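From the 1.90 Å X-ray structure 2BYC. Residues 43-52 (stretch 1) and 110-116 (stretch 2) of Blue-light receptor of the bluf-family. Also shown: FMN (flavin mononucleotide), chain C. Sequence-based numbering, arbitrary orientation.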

ATOM      1  N   LEU A  43      -1.949  -2.175  -1.553  1.00 11.85           N
ATOM      2  CA  LEU A  43      -2.879  -1.743  -0.557  1.00 12.21           C
ATOM      3  C   LEU A  43      -3.493  -2.926   0.113  1.00 11.17           C
ATOM      4  O   LEU A  43      -4.054  -3.824  -0.540  1.00 11.88           O
ATOM      5  CB  LEU A  43      -3.934  -1.017  -1.276  1.00 11.73           C
ATOM      6  CG  LEU A  43      -5.167  -0.430  -0.575  1.00 14.24           C
ATOM      7  CD1 LEU A  43      -4.762   0.540   0.507  1.00 11.13           C
ATOM      8  CD2 LEU A  43      -6.134   0.164  -1.588  1.00 10.59           C
ATOM      9  N   LEU A  44      -3.395  -2.975   1.426  1.00  9.48           N
ATOM     10  CA  LEU A  44      -3.906  -4.123   2.149  1.00 11.45           C
ATOM     11  C   LEU A  44      -5.188  -3.619   2.762  1.00 11.09           C
ATOM     12  O   LEU A  44      -5.186  -2.563   3.327  1.00  7.89           O
ATOM     13  CB  LEU A  44      -2.905  -4.639   3.228  1.00 11.35           C
ATOM     14  CG  LEU A  44      -1.518  -5.066   2.735  1.00 13.84           C
ATOM     15  CD1 LEU A  44      -0.651  -3.958   2.347  1.00 19.85           C
ATOM     16  CD2 LEU A  44      -0.793  -5.646   3.842  1.00 14.99           C
ATOM     17  N   TYR A  45      -6.237  -4.421   2.695  1.00 14.89           N
ATOM     18  CA  TYR A  45      -7.507  -4.018   3.198  1.00 18.21           C
ATOM     19  C   TYR A  45      -8.079  -5.233   3.968  1.00 19.00           C
ATOM     20  O   TYR A  45      -8.142  -6.298   3.395  1.00 21.94           O
ATOM     21  CB  TYR A  45      -8.389  -3.535   2.076  1.00 18.72           C
ATOM     22  CG  TYR A  45      -9.842  -3.475   2.496  1.00 20.25           C
ATOM     23  CD1 TYR A  45     -10.318  -2.467   3.336  1.00 21.13           C
ATOM     24  CD2 TYR A  45     -10.721  -4.474   2.074  1.00 18.46           C
ATOM     25  CE1 TYR A  45     -11.667  -2.446   3.741  1.00 17.72           C
ATOM     26  CE2 TYR A  45     -12.027  -4.462   2.453  1.00 19.43           C
ATOM     27  CZ  TYR A  45     -12.492  -3.488   3.285  1.00 21.42           C
ATOM     28  OH  TYR A  45     -13.838  -3.572   3.630  1.00 23.13           O
ATOM     29  N   ASN A  46      -8.455  -5.085   5.251  1.00 18.84           N
ATOM     30  CA  ASN A  46      -8.935  -6.277   6.046  1.00 19.18           C
ATOM     31  C   ASN A  46     -10.301  -5.999   6.560  1.00 20.34           C
ATOM     32  O   ASN A  46     -10.827  -6.775   7.350  1.00 20.43           O
ATOM     33  CB  ASN A  46      -8.019  -6.543   7.244  1.00 18.74           C
ATOM     34  CG  ASN A  46      -8.063  -5.416   8.294  1.00 17.20           C
ATOM     35  OD1 ASN A  46      -7.492  -5.516   9.349  1.00 23.42           O
ATOM     36  ND2 ASN A  46      -8.710  -4.373   7.985  1.00  9.92           N
ATOM     37  N   GLY A  47     -10.880  -4.907   6.088  1.00 20.95           N
ATOM     38  CA  GLY A  47     -12.212  -4.543   6.494  1.00 20.73           C
ATOM     39  C   GLY A  47     -12.233  -3.488   7.586  1.00 22.03           C
ATOM     40  O   GLY A  47     -13.263  -2.890   7.824  1.00 22.50           O
ATOM     41  N   VAL A  48     -11.111  -3.260   8.249  1.00 20.06           N
ATOM     42  CA  VAL A  48     -11.087  -2.301   9.365  1.00 20.16           C
ATOM     43  C   VAL A  48     -10.036  -1.226   9.194  1.00 18.58           C
ATOM     44  O   VAL A  48     -10.249  -0.090   9.577  1.00 19.54           O
ATOM     45  CB  VAL A  48     -10.826  -3.055  10.690  1.00 18.90           C
ATOM     46  CG1 VAL A  48     -10.856  -2.163  11.918  1.00 19.37           C
ATOM     47  CG2 VAL A  48     -11.855  -4.193  10.832  1.00 21.60           C
ATOM     48  N   HIS A  49      -8.893  -1.625   8.658  1.00 17.03           N
ATOM     49  CA  HIS A  49      -7.708  -0.772   8.525  1.00 16.24           C
ATOM     50  C   HIS A  49      -7.254  -0.936   7.070  1.00 14.43           C
ATOM     51  O   HIS A  49      -7.587  -1.925   6.481  1.00 14.97           O
ATOM     52  CB  HIS A  49      -6.607  -1.300   9.406  1.00 17.58           C
ATOM     53  CG  HIS A  49      -6.824  -0.977  10.849  1.00 17.69           C
ATOM     54  ND1 HIS A  49      -6.846   0.328  11.311  1.00 24.25           N
ATOM     55  CD2 HIS A  49      -7.134  -1.756  11.906  1.00 13.57           C
ATOM     56  CE1 HIS A  49      -7.086   0.327  12.610  1.00 20.45           C
ATOM     57  NE2 HIS A  49      -7.253  -0.928  12.994  1.00 19.57           N
ATOM     58  N   PHE A  50      -6.608   0.064   6.484  1.00 13.84           N
ATOM     59  CA  PHE A  50      -5.799  -0.138   5.229  1.00 12.40           C
ATOM     60  C   PHE A  50      -4.387  -0.009   5.675  1.00 12.90           C
ATOM     61  O   PHE A  50      -4.077   0.762   6.612  1.00 12.78           O
ATOM     62  CB  PHE A  50      -6.014   1.073   4.347  1.00 11.25           C
ATOM     63  CG  PHE A  50      -7.336   1.124   3.642  1.00 14.53           C
ATOM     64  CD1 PHE A  50      -8.221   2.202   3.835  1.00 16.40           C
ATOM     65  CD2 PHE A  50      -7.717   0.130   2.770  1.00 15.91           C
ATOM     66  CE1 PHE A  50      -9.446   2.266   3.105  1.00 13.15           C
ATOM     67  CE2 PHE A  50      -8.928   0.191   2.088  1.00 17.81           C
ATOM     68  CZ  PHE A  50      -9.779   1.296   2.261  1.00 14.02           C
ATOM     69  N   VAL A  51      -3.515  -0.785   5.034  1.00 12.16           N
ATOM     70  CA  VAL A  51      -2.064  -0.569   5.132  1.00 13.13           C
ATOM     71  C   VAL A  51      -1.680  -0.381   3.683  1.00 11.34           C
ATOM     72  O   VAL A  51      -2.012  -1.174   2.861  1.00  8.61           O
ATOM     73  CB  VAL A  51      -1.330  -1.747   5.825  1.00 14.09           C
ATOM     74  CG1 VAL A  51       0.150  -1.526   5.755  1.00 12.05           C
ATOM     75  CG2 VAL A  51      -1.747  -1.796   7.376  1.00 11.94           C
ATOM     76  N   GLN A  52      -1.068   0.762   3.381  1.00 13.69           N
ATOM     77  CA  GLN A  52      -0.641   1.046   2.016  1.00 12.61           C
ATOM     78  C   GLN A  52       0.866   1.279   1.940  1.00 12.65           C
ATOM     79  O   GLN A  52       1.417   1.946   2.785  1.00 12.63           O
ATOM     80  CB  GLN A  52      -1.461   2.188   1.378  1.00 13.32           C
ATOM     81  CG  GLN A  52      -1.151   2.235  -0.078  1.00 11.30           C
ATOM     82  CD  GLN A  52      -1.914   3.302  -0.793  1.00 14.13           C
ATOM     83  OE1 GLN A  52      -2.228   4.365  -0.252  1.00 13.77           O
ATOM     84  NE2 GLN A  52      -2.216   3.026  -2.023  1.00 15.25           N
TER
HETATM   85  N1  FMN C1137      -5.201   7.397  -5.297  1.00 14.81           N
HETATM   86  C2  FMN C1137      -4.119   7.191  -6.124  1.00 15.02           C
HETATM   87  O2  FMN C1137      -4.012   7.843  -7.189  1.00 16.31           O
HETATM   88  N3  FMN C1137      -3.158   6.285  -5.816  1.00 11.79           N
HETATM   89  C4  FMN C1137      -3.326   5.573  -4.681  1.00 11.74           C
HETATM   90  O4  FMN C1137      -2.465   4.819  -4.360  1.00 15.02           O
HETATM   91  C4A FMN C1137      -4.418   5.764  -3.827  1.00 11.08           C
HETATM   92  N5  FMN C1137      -4.541   5.011  -2.671  1.00 12.75           N
HETATM   93  C5A FMN C1137      -5.586   5.248  -1.765  1.00 14.51           C
HETATM   94  C6  FMN C1137      -5.693   4.531  -0.595  1.00 12.21           C
HETATM   95  C7  FMN C1137      -6.761   4.695   0.300  1.00 12.14           C
HETATM   96  C7M FMN C1137      -6.764   3.992   1.664  1.00 11.11           C
HETATM   97  C8  FMN C1137      -7.719   5.639  -0.005  1.00 13.47           C
HETATM   98  C8M FMN C1137      -8.876   5.938   0.935  1.00 11.88           C
HETATM   99  C9  FMN C1137      -7.620   6.382  -1.179  1.00 12.89           C
HETATM  100  C9A FMN C1137      -6.526   6.179  -2.075  1.00 14.00           C
HETATM  101  N10 FMN C1137      -6.416   6.911  -3.279  1.00 14.25           N
HETATM  102  C10 FMN C1137      -5.339   6.700  -4.132  1.00 14.66           C
HETATM  103  C1' FMN C1137      -7.557   7.697  -3.832  1.00 19.84           C
HETATM  104  C2' FMN C1137      -7.017   9.107  -3.811  1.00 26.05           C
HETATM  105  O2' FMN C1137      -7.315   9.505  -2.503  1.00 24.88           O
HETATM  106  C3' FMN C1137      -7.604  10.074  -4.854  1.00 30.03           C
HETATM  107  O3' FMN C1137      -8.907  10.392  -4.480  1.00 34.64           O
HETATM  108  C4' FMN C1137      -7.629   9.599  -6.298  1.00 34.70           C
HETATM  109  O4' FMN C1137      -6.322   9.507  -6.905  1.00 35.95           O
HETATM  110  C5' FMN C1137      -8.426  10.603  -7.136  1.00 39.41           C
HETATM  111  O5' FMN C1137      -9.766  10.243  -7.478  1.00 42.74           O
HETATM  112  P   FMN C1137     -10.378  11.167  -8.636  1.00 42.58           P
HETATM  113  O1P FMN C1137     -11.762  10.671  -9.083  1.00 39.15           O
HETATM  114  O2P FMN C1137     -10.484  12.544  -7.993  1.00 39.08           O
HETATM  115  O3P FMN C1137      -9.317  11.077  -9.705  1.00 34.25           O
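Stretch 2 (110-116) LERLDLS

Stretch 1 is a β-hairpin, and stretch 2 is an irregular segment that drapes over one of its faces. The strands 43-45 and 49-52 are tied by a reciprocal pair of backbone hydrogen bonds, Leu44 N to Val51 O at 2.7 Å and Val51 N to Leu44 O at 3.0 Å, and the chain reverses through Asn46, Gly47 and Val48. Gly47, at phi 99° and psi -16°, takes a conformation in which a CB would jam against the carbonyl O of Asn46, so these backbone angles by themselves call for glycine.

Strand alternation sorts the side chains: Leu44 points its CA-to-CB bond toward stretch 2 and Tyr45 away, and on the second strand His49 and Val51 point toward it and Phe50 away. Asn46, in the loop, also points toward stretch 2. The Phe50 ring has FMN C7M over one face, and Gln52 NE2 donates hydrogen bonds to FMN N5 at 3.1 Å and FMN O4 at 3.0 Å. The hairpin thus serves the flavin and stretch 2 with different residues.

Stretch 2 forms neither helix nor strand. It begins with a type I turn from Leu110 to Leu113, closed by Leu113 N to Leu110 O at 2.7 Å, and then Leu113 itself adopts positive backbone angles, 58°/46°. Glu111 lies by Asn46 (CA to CA 6.6 Å), Leu113 by His49 (CA to CA 6.7 Å) and Leu115 against Val51, so stretch 2 advances from the reversal along the second strand in sequence order.

This bent path presents one principal bump: Leu113, rotamer m,t, gives up 110 Å² to the hairpin, the largest share of any residue in a contact of 365 Å². Its side chain fills the hollow between the two strands. Leu113 CD1 lies 3.9 Å from Leu44 CB and 3.7 Å from Val51 CG2, so a single methyl touches both members of the hydrogen-bonded pair. Leu113 CB is 4.4 Å from His49 CB, which extends the fit toward the reversal.

Leu115 adds a second, smaller bump. Its CA-to-CB bond points sideways, but its end comes nearer, and Leu115 CD1 reaches Val51 CG2 at 3.8 Å. Val51 therefore offers one methyl to two leucines.

At the reversal the surface turns polar. The Asn46 side chain lies beneath the turn of stretch 2. Beside it His49 CD2 sits 4.0 Å from Arg112 O, and Leu113 O, buried here, has no partner in the model. Arg112 and Asp114 point their CA-to-CB bonds away, though the end of Asp114 comes back, with Asp114 OD1 4.4 Å from His49 NE2. The rule is economical: one leucine knob, at the end of a turn, fits a groove made by cross-strand neighbours, while the charged residues cover little of the hairpin.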

ATOM      1  N   LEU A 110      -0.859 -11.629  10.526  1.00 34.08           N
ATOM      2  CA  LEU A 110      -0.846 -10.181  10.324  1.00 32.85           C
ATOM      3  C   LEU A 110      -2.183  -9.610   9.806  1.00 32.27           C
ATOM      4  O   LEU A 110      -2.283  -8.401   9.584  1.00 32.57           O
ATOM      5  CB  LEU A 110       0.332  -9.788   9.433  1.00 32.83           C
ATOM      6  CG  LEU A 110       1.650 -10.302   9.987  1.00 34.81           C
ATOM      7  CD1 LEU A 110       2.070 -11.548   9.214  1.00 40.04           C
ATOM      8  CD2 LEU A 110       2.772  -9.257   9.918  1.00 36.77           C
ATOM      9  N   GLU A 111      -3.192 -10.471   9.663  1.00 31.25           N
ATOM     10  CA  GLU A 111      -4.478 -10.117   9.054  1.00 30.92           C
ATOM     11  C   GLU A 111      -5.087  -8.907   9.776  1.00 28.67           C
ATOM     12  O   GLU A 111      -5.814  -8.123   9.176  1.00 27.34           O
ATOM     13  CB  GLU A 111      -5.436 -11.348   9.007  1.00 31.51           C
ATOM     14  CG  GLU A 111      -6.974 -11.033   8.930  1.00 31.34           C
ATOM     15  CD  GLU A 111      -7.904 -12.035   9.691  1.00 33.95           C
ATOM     16  OE1 GLU A 111      -7.640 -13.269   9.734  1.00 38.46           O
ATOM     17  OE2 GLU A 111      -8.935 -11.572  10.238  1.00 34.82           O
ATOM     18  N   ARG A 112      -4.757  -8.734  11.061  1.00 27.47           N
ATOM     19  CA  ARG A 112      -5.323  -7.649  11.814  1.00 28.12           C
ATOM     20  C   ARG A 112      -4.722  -6.323  11.367  1.00 25.98           C
ATOM     21  O   ARG A 112      -5.358  -5.279  11.547  1.00 23.31           O
ATOM     22  CB  ARG A 112      -5.185  -7.828  13.342  1.00 29.68           C
ATOM     23  CG  ARG A 112      -6.217  -8.842  13.923  1.00 30.50           C
ATOM     24  CD  ARG A 112      -6.652  -8.519  15.373  1.00 33.80           C
ATOM     25  NE  ARG A 112      -7.076  -9.768  16.031  1.00 42.93           N
ATOM     26  CZ  ARG A 112      -7.207  -9.988  17.345  1.00 45.04           C
ATOM     27  NH1 ARG A 112      -6.965  -9.037  18.238  1.00 46.23           N
ATOM     28  NH2 ARG A 112      -7.578 -11.201  17.763  1.00 48.61           N
ATOM     29  N   LEU A 113      -3.496  -6.353  10.829  1.00 23.11           N
ATOM     30  CA  LEU A 113      -2.857  -5.083  10.362  1.00 23.56           C
ATOM     31  C   LEU A 113      -2.727  -4.041  11.508  1.00 23.85           C
ATOM     32  O   LEU A 113      -3.024  -2.810  11.381  1.00 22.95           O
ATOM     33  CB  LEU A 113      -3.642  -4.507   9.205  1.00 21.10           C
ATOM     34  CG  LEU A 113      -3.721  -5.341   7.937  1.00 20.22           C
ATOM     35  CD1 LEU A 113      -4.353  -4.445   6.878  1.00 14.83           C
ATOM     36  CD2 LEU A 113      -2.335  -5.699   7.542  1.00 16.55           C
ATOM     37  N   ASP A 114      -2.269  -4.546  12.627  1.00 26.58           N
ATOM     38  CA  ASP A 114      -2.166  -3.698  13.769  1.00 29.41           C
ATOM     39  C   ASP A 114      -0.843  -3.011  13.673  1.00 30.06           C
ATOM     40  O   ASP A 114      -0.744  -1.869  14.137  1.00 30.53           O
ATOM     41  CB  ASP A 114      -2.369  -4.439  15.069  1.00 29.41           C
ATOM     42  CG  ASP A 114      -3.735  -4.180  15.630  1.00 36.60           C
ATOM     43  OD1 ASP A 114      -4.197  -3.038  15.372  1.00 43.89           O
ATOM     44  OD2 ASP A 114      -4.375  -5.081  16.275  1.00 41.65           O
ATOM     45  N   LEU A 115       0.100  -3.665  12.966  1.00 29.77           N
ATOM     46  CA  LEU A 115       1.516  -3.288  12.896  1.00 31.04           C
ATOM     47  C   LEU A 115       2.172  -3.066  14.272  1.00 33.02           C
ATOM     48  O   LEU A 115       2.959  -2.145  14.413  1.00 33.40           O
ATOM     49  CB  LEU A 115       1.746  -2.016  12.026  1.00 30.17           C
ATOM     50  CG  LEU A 115       1.808  -2.003  10.488  1.00 31.70           C
ATOM     51  CD1 LEU A 115       0.991  -3.035   9.766  1.00 25.39           C
ATOM     52  CD2 LEU A 115       1.488  -0.591  10.026  1.00 30.64           C
ATOM     53  N   SER A 116       1.863  -3.885  15.275  1.00 33.24           N
ATOM     54  CA  SER A 116       2.448  -3.669  16.593  1.00 34.68           C
ATOM     55  C   SER A 116       3.790  -4.314  16.688  1.00 35.31           C
ATOM     56  O   SER A 116       4.653  -3.865  17.438  1.00 36.37           O
ATOM     57  CB  SER A 116       1.594  -4.324  17.635  1.00 34.44           C
ATOM     58  OG  SER A 116       0.241  -4.118  17.343  1.00 36.29           O
TER